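Local coordinates for tartrate dehydrogenase/decarboxylase (Pseudomonas putida, PDB 3FLK), which oxidises tartrate to oxaloglycolate with NAD and a divalent metal ion, and also decarboxylates D-malate oxidatively to pyruvate and converts meso-tartrate to D-glycerate, at residues A[164-177]-A[202-214]. The protein carries 1 engineered substitution. Numbering follows the deposited sequence.
Sequences TRRGVDRILKYAFD and YWDKRTEAMAAHY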
loop_
_atom_site.group_PDB
_atom_site.type_symbol
_atom_site.label_atom_id
_atom_site.label_comp_id
_atom_site.label_asym_id
_atom_site.label_seq_id
_atom_site.Cartn_x
_atom_site.Cartn_y
_atom_site.Cartn_z
ATOM N N THR A 164 8.485 -0.355 19.864
ATOM C CA THR A 164 8.805 -0.797 21.227
ATOM C C THR A 164 8.115 -2.125 21.513
ATOM O O THR A 164 7.101 -2.439 20.890
ATOM C CB THR A 164 8.380 0.239 22.298
ATOM O OG1 THR A 164 6.959 0.430 22.261
ATOM C CG2 THR A 164 9.080 1.580 22.079
ATOM N N ARG A 165 8.664 -2.906 22.443
ATOM C CA ARG A 165 8.001 -4.141 22.870
ATOM C C ARG A 165 6.616 -3.845 23.437
ATOM O O ARG A 165 5.656 -4.546 23.122
ATOM C CB ARG A 165 8.832 -4.921 23.895
ATOM C CG ARG A 165 8.182 -6.244 24.291
ATOM C CD ARG A 165 9.036 -7.067 25.240
ATOM N NE ARG A 165 10.078 -7.796 24.529
ATOM C CZ ARG A 165 10.594 -8.956 24.923
ATOM N NH1 ARG A 165 10.156 -9.552 26.027
ATOM N NH2 ARG A 165 11.543 -9.530 24.199
ATOM N N ARG A 166 6.526 -2.803 24.260
ATOM C CA ARG A 166 5.261 -2.397 24.872
ATOM C C ARG A 166 4.190 -2.103 23.822
ATOM O O ARG A 166 3.101 -2.675 23.874
ATOM C CB ARG A 166 5.458 -1.194 25.802
ATOM C CG ARG A 166 6.274 -1.510 27.052
ATOM C CD ARG A 166 6.248 -0.355 28.044
ATOM N NE ARG A 166 6.983 -0.676 29.269
ATOM C CZ ARG A 166 8.259 -0.365 29.491
ATOM N NH1 ARG A 166 8.963 0.291 28.578
ATOM N NH2 ARG A 166 8.830 -0.708 30.639
ATOM N N GLY A 167 4.519 -1.236 22.865
ATOM C CA GLY A 167 3.595 -0.848 21.797
ATOM C C GLY A 167 3.247 -1.961 20.822
ATOM O O GLY A 167 2.093 -2.092 20.404
ATOM N N VAL A 168 4.243 -2.758 20.448
ATOM C CA VAL A 168 4.029 -3.869 19.529
ATOM C C VAL A 168 3.181 -4.970 20.186
ATOM O O VAL A 168 2.203 -5.439 19.598
ATOM C CB VAL A 168 5.369 -4.421 18.962
ATOM C CG1 VAL A 168 5.166 -5.759 18.271
ATOM C CG2 VAL A 168 5.995 -3.411 17.987
ATOM N N ASP A 169 3.543 -5.359 21.408
ATOM C CA ASP A 169 2.814 -6.410 22.124
ATOM C C ASP A 169 1.338 -6.075 22.350
ATOM O O ASP A 169 0.478 -6.931 22.157
ATOM C CB ASP A 169 3.491 -6.744 23.459
ATOM C CG ASP A 169 4.712 -7.639 23.293
ATOM O OD1 ASP A 169 5.056 -7.993 22.145
ATOM O OD2 ASP A 169 5.326 -7.997 24.321
ATOM N N ARG A 170 1.055 -4.835 22.741
ATOM C CA ARG A 170 -0.312 -4.433 23.077
ATOM C C ARG A 170 -1.263 -4.365 21.875
ATOM O O ARG A 170 -2.446 -4.673 22.010
ATOM C CB ARG A 170 -0.337 -3.136 23.897
ATOM C CG ARG A 170 0.129 -1.886 23.166
ATOM C CD ARG A 170 0.109 -0.692 24.102
ATOM N NE ARG A 170 0.500 0.542 23.424
ATOM C CZ ARG A 170 0.489 1.746 23.987
ATOM N NH1 ARG A 170 0.097 1.902 25.248
ATOM N NH2 ARG A 170 0.868 2.802 23.280
ATOM N N ILE A 171 -0.753 -3.972 20.708
ATOM C CA ILE A 171 -1.573 -3.983 19.492
ATOM C C ILE A 171 -1.822 -5.417 19.008
ATOM O O ILE A 171 -2.928 -5.744 18.573
ATOM C CB ILE A 171 -1.009 -3.057 18.353
ATOM C CG1 ILE A 171 -2.069 -2.809 17.269
ATOM C CG2 ILE A 171 0.277 -3.616 17.743
ATOM C CD1 ILE A 171 -3.222 -1.911 17.717
ATOM N N LEU A 172 -0.798 -6.265 19.109
ATOM C CA LEU A 172 -0.914 -7.674 18.731
ATOM C C LEU A 172 -1.885 -8.403 19.652
ATOM O O LEU A 172 -2.707 -9.198 19.190
ATOM C CB LEU A 172 0.456 -8.365 18.744
ATOM C CG LEU A 172 1.461 -7.978 17.651
ATOM C CD1 LEU A 172 2.830 -8.555 17.969
ATOM C CD2 LEU A 172 0.996 -8.403 16.257
ATOM N N LYS A 173 -1.795 -8.118 20.950
ATOM C CA LYS A 173 -2.710 -8.696 21.932
ATOM C C LYS A 173 -4.159 -8.325 21.622
ATOM O O LYS A 173 -5.032 -9.192 21.611
ATOM C CB LYS A 173 -2.341 -8.274 23.355
ATOM C CG LYS A 173 -3.191 -8.949 24.429
ATOM C CD LYS A 173 -2.638 -8.714 25.820
ATOM C CE LYS A 173 -3.448 -9.468 26.868
ATOM N NZ LYS A 173 -4.820 -8.911 27.023
ATOM N N TYR A 174 -4.406 -7.044 21.356
ATOM C CA TYR A 174 -5.753 -6.592 21.018
ATOM C C TYR A 174 -6.309 -7.354 19.814
ATOM O O TYR A 174 -7.441 -7.845 19.856
ATOM C CB TYR A 174 -5.796 -5.078 20.773
ATOM C CG TYR A 174 -7.201 -4.516 20.845
ATOM C CD1 TYR A 174 -7.705 -4.000 22.040
ATOM C CD2 TYR A 174 -8.038 -4.528 19.727
ATOM C CE1 TYR A 174 -9.005 -3.491 22.115
ATOM C CE2 TYR A 174 -9.338 -4.026 19.793
ATOM C CZ TYR A 174 -9.812 -3.510 20.988
ATOM O OH TYR A 174 -11.094 -3.008 21.056
ATOM N N ALA A 175 -5.498 -7.471 18.764
ATOM C CA ALA A 175 -5.907 -8.133 17.524
ATOM C C ALA A 175 -6.214 -9.618 17.712
ATOM O O ALA A 175 -7.190 -10.126 17.158
ATOM C CB ALA A 175 -4.854 -7.943 16.446
ATOM N N PHE A 176 -5.378 -10.305 18.488
ATOM C CA PHE A 176 -5.600 -11.721 18.787
ATOM C C PHE A 176 -6.797 -11.939 19.712
ATOM O O PHE A 176 -7.558 -12.887 19.518
ATOM C CB PHE A 176 -4.329 -12.381 19.344
ATOM C CG PHE A 176 -3.386 -12.863 18.276
ATOM C CD1 PHE A 176 -3.484 -14.158 17.780
ATOM C CD2 PHE A 176 -2.414 -12.019 17.755
ATOM C CE1 PHE A 176 -2.624 -14.610 16.779
ATOM C CE2 PHE A 176 -1.548 -12.458 16.753
ATOM C CZ PHE A 176 -1.652 -13.758 16.267
ATOM N N ASP A 177 -6.965 -11.059 20.701
ATOM C CA ASP A 177 -8.151 -11.074 21.564
ATOM C C ASP A 177 -9.434 -10.893 20.746
ATOM O O ASP A 177 -10.431 -11.577 20.987
ATOM C CB ASP A 177 -8.067 -9.988 22.642
ATOM C CG ASP A 177 -7.154 -10.369 23.801
ATOM O OD1 ASP A 177 -6.804 -11.559 23.940
ATOM O OD2 ASP A 177 -6.788 -9.469 24.585
ATOM N N TYR A 202 11.521 -7.918 13.633
ATOM C CA TYR A 202 11.146 -7.785 15.035
ATOM C C TYR A 202 9.631 -7.899 15.249
ATOM O O TYR A 202 9.181 -8.594 16.163
ATOM C CB TYR A 202 11.665 -6.467 15.613
ATOM C CG TYR A 202 11.256 -6.255 17.049
ATOM C CD1 TYR A 202 11.882 -6.955 18.082
ATOM C CD2 TYR A 202 10.231 -5.366 17.375
ATOM C CE1 TYR A 202 11.501 -6.770 19.403
ATOM C CE2 TYR A 202 9.845 -5.173 18.695
ATOM C CZ TYR A 202 10.484 -5.877 19.701
ATOM O OH TYR A 202 10.102 -5.688 21.006
ATOM N N TRP A 203 8.863 -7.204 14.412
ATOM C CA TRP A 203 7.400 -7.293 14.419
ATOM C C TRP A 203 6.956 -8.749 14.244
ATOM O O TRP A 203 6.096 -9.227 14.982
ATOM C CB TRP A 203 6.814 -6.381 13.332
ATOM C CG TRP A 203 5.322 -6.501 13.089
ATOM C CD1 TRP A 203 4.697 -7.358 12.222
ATOM C CD2 TRP A 203 4.285 -5.714 13.686
ATOM N NE1 TRP A 203 3.340 -7.161 12.253
ATOM C CE2 TRP A 203 3.056 -6.160 13.145
ATOM C CE3 TRP A 203 4.270 -4.683 14.634
ATOM C CZ2 TRP A 203 1.824 -5.612 13.522
ATOM C CZ3 TRP A 203 3.040 -4.135 15.008
ATOM C CH2 TRP A 203 1.836 -4.603 14.449
ATOM N N ASP A 204 7.569 -9.447 13.286
ATOM C CA ASP A 204 7.321 -10.877 13.061
ATOM C C ASP A 204 7.634 -11.729 14.296
ATOM O O ASP A 204 6.861 -12.622 14.650
ATOM C CB ASP A 204 8.132 -11.389 11.867
ATOM C CG ASP A 204 7.676 -10.799 10.540
ATOM O OD1 ASP A 204 6.733 -9.979 10.527
ATOM O OD2 ASP A 204 8.267 -11.165 9.503
ATOM N N LYS A 205 8.765 -11.445 14.940
ATOM C CA LYS A 205 9.188 -12.162 16.144
ATOM C C LYS A 205 8.167 -12.012 17.274
ATOM O O LYS A 205 7.812 -12.994 17.934
ATOM C CB LYS A 205 10.567 -11.672 16.595
ATOM C CG LYS A 205 11.314 -12.624 17.506
ATOM C CD LYS A 205 12.710 -12.095 17.808
ATOM C CE LYS A 205 13.518 -13.092 18.623
ATOM N NZ LYS A 205 14.952 -12.683 18.715
ATOM N N ARG A 206 7.690 -10.788 17.486
ATOM C CA ARG A 206 6.685 -10.527 18.518
ATOM C C ARG A 206 5.317 -11.123 18.163
ATOM O O ARG A 206 4.571 -11.531 19.053
ATOM C CB ARG A 206 6.555 -9.027 18.810
ATOM C CG ARG A 206 7.829 -8.335 19.332
ATOM C CD ARG A 206 8.520 -9.113 20.459
ATOM N NE ARG A 206 7.677 -9.267 21.645
ATOM C CZ ARG A 206 7.895 -10.152 22.616
ATOM N NH1 ARG A 206 8.931 -10.982 22.555
ATOM N NH2 ARG A 206 7.065 -10.213 23.650
ATOM N N THR A 207 4.998 -11.165 16.870
ATOM C CA THR A 207 3.754 -11.773 16.388
ATOM C C THR A 207 3.749 -13.275 16.684
ATOM O O THR A 207 2.774 -13.800 17.225
ATOM C CB THR A 207 3.526 -11.518 14.877
ATOM O OG1 THR A 207 3.635 -10.116 14.603
ATOM C CG2 THR A 207 2.143 -11.993 14.450
ATOM N N GLU A 208 4.852 -13.944 16.348
ATOM C CA GLU A 208 5.049 -15.362 16.664
ATOM C C GLU A 208 4.908 -15.624 18.160
ATOM O O GLU A 208 4.258 -16.588 18.566
ATOM C CB GLU A 208 6.423 -15.837 16.187
ATOM C CG GLU A 208 6.552 -15.980 14.681
ATOM C CD GLU A 208 7.998 -16.104 14.222
ATOM O OE1 GLU A 208 8.766 -16.875 14.845
ATOM O OE2 GLU A 208 8.364 -15.432 13.231
ATOM N N ALA A 209 5.511 -14.755 18.968
ATOM C CA ALA A 209 5.443 -14.847 20.426
ATOM C C ALA A 209 4.014 -14.700 20.953
ATOM O O ALA A 209 3.613 -15.410 21.878
ATOM C CB ALA A 209 6.357 -13.814 21.067
HETATM N N MSE A 210 3.249 -13.783 20.364
HETATM C CA MSE A 210 1.862 -13.584 20.769
HETATM C C MSE A 210 0.950 -14.717 20.306
HETATM O O MSE A 210 0.096 -15.172 21.065
HETATM C CB MSE A 210 1.321 -12.236 20.282
HETATM C CG MSE A 210 -0.070 -11.895 20.822
HETATM SE SE MSE A 210 -0.145 -11.503 22.740
HETATM C CE MSE A 210 0.031 -13.261 23.522
ATOM N N ALA A 211 1.142 -15.176 19.071
ATOM C CA ALA A 211 0.302 -16.221 18.488
ATOM C C ALA A 211 0.331 -17.538 19.273
ATOM O O ALA A 211 -0.616 -18.327 19.203
ATOM C CB ALA A 211 0.686 -16.458 17.047
ATOM N N ALA A 212 1.413 -17.761 20.022
ATOM C CA ALA A 212 1.573 -18.965 20.842
ATOM C C ALA A 212 0.576 -19.034 22.002
ATOM O O ALA A 212 0.217 -20.124 22.449
ATOM C CB ALA A 212 3.006 -19.071 21.361
ATOM N N HIS A 213 0.133 -17.873 22.481
ATOM C CA HIS A 213 -0.834 -17.804 23.579
ATOM C C HIS A 213 -2.290 -17.977 23.123
ATOM O O HIS A 213 -3.212 -17.880 23.936
ATOM C CB HIS A 213 -0.691 -16.485 24.339
ATOM C CG HIS A 213 0.613 -16.335 25.063
ATOM N ND1 HIS A 213 1.715 -15.734 24.493
ATOM C CD2 HIS A 213 0.983 -16.689 26.316
ATOM C CE1 HIS A 213 2.711 -15.731 25.361
ATOM N NE2 HIS A 213 2.293 -16.306 26.475
ATOM N N TYR A 214 -2.486 -18.226 21.829
ATOM C CA TYR A 214 -3.825 -18.350 21.251
ATOM C C TYR A 214 -3.955 -19.604 20.388
ATOM O O TYR A 214 -3.917 -19.522 19.157
ATOM C CB TYR A 214 -4.187 -17.097 20.443
ATOM C CG TYR A 214 -4.256 -15.835 21.270
ATOM C CD1 TYR A 214 -5.466 -15.389 21.801
ATOM C CD2 TYR A 214 -3.107 -15.087 21.525
ATOM C CE1 TYR A 214 -5.527 -14.226 22.565
ATOM C CE2 TYR A 214 -3.159 -13.931 22.285
ATOM C CZ TYR A 214 -4.366 -13.504 22.802
ATOM O OH TYR A 214 -4.400 -12.355 23.555
HETATM O O HOH W 1 4.368 -10.551 21.511
#
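Leu172 and Arg206 show how two helices of an alpha/beta domain interlock, each dropping a side chain into a hollow of the other. Helices 165-177 and 202-211 run in the same general sense, their axes 9.8 Å apart and crossing at -47°. Leu172 is one knob, seated among Trp203, Arg206, Thr207 and Met210: CD1 presses on the backbone of Arg206 and Thr207, while CD2 hangs over one face of the Trp203 indole, 4.0 Å from CZ2. Arg206 is the reciprocal knob, set among Arg165, Val168, Asp169 and Leu172, and its CB lies 3.6 Å from Val168 CG1. Bent at chi2 and chi3, the Arg206 chain brings its guanidinium side-on to Asp169. Arg206 NE donates to Asp169 OD1 at 3.0 Å, nearly in the guanidinium plane, and Arg206 NH2 to Asp169 OD2 at 2.9 Å, each on a syn lone pair. The Arg165 guanidinium lies flat on that of Arg206, planes 13° apart. An alanine in place of Arg206 would probably leave Asp169 without its paired charge and open a gap beneath Arg165. Phe176 fills the corner formed by Met210, Ala211 and Tyr214, its CB centred over the Tyr214 ring, 3.5 Å from the centroid. Tyr214 OH donates to Asp177 OD1 at 2.6 Å, from above the carboxylate plane, and Lys173 NZ holds Asp177 OD2. Ile171 packs on strands 105-111 and 129-135, Phe176 and Thr207 on Trp219 of strand 218-223, so both helices line the large mixed sheet, away from the oxalate and nucleotide sites. Glu155 of the second subunit receives both Arg165 NE and Tyr202 OH. The chemistry implies a mixed interlock, Leu172 apolar and Arg206 charged, its stacked arginines probably offset by Asp169 and that glutamate at the dimer interface.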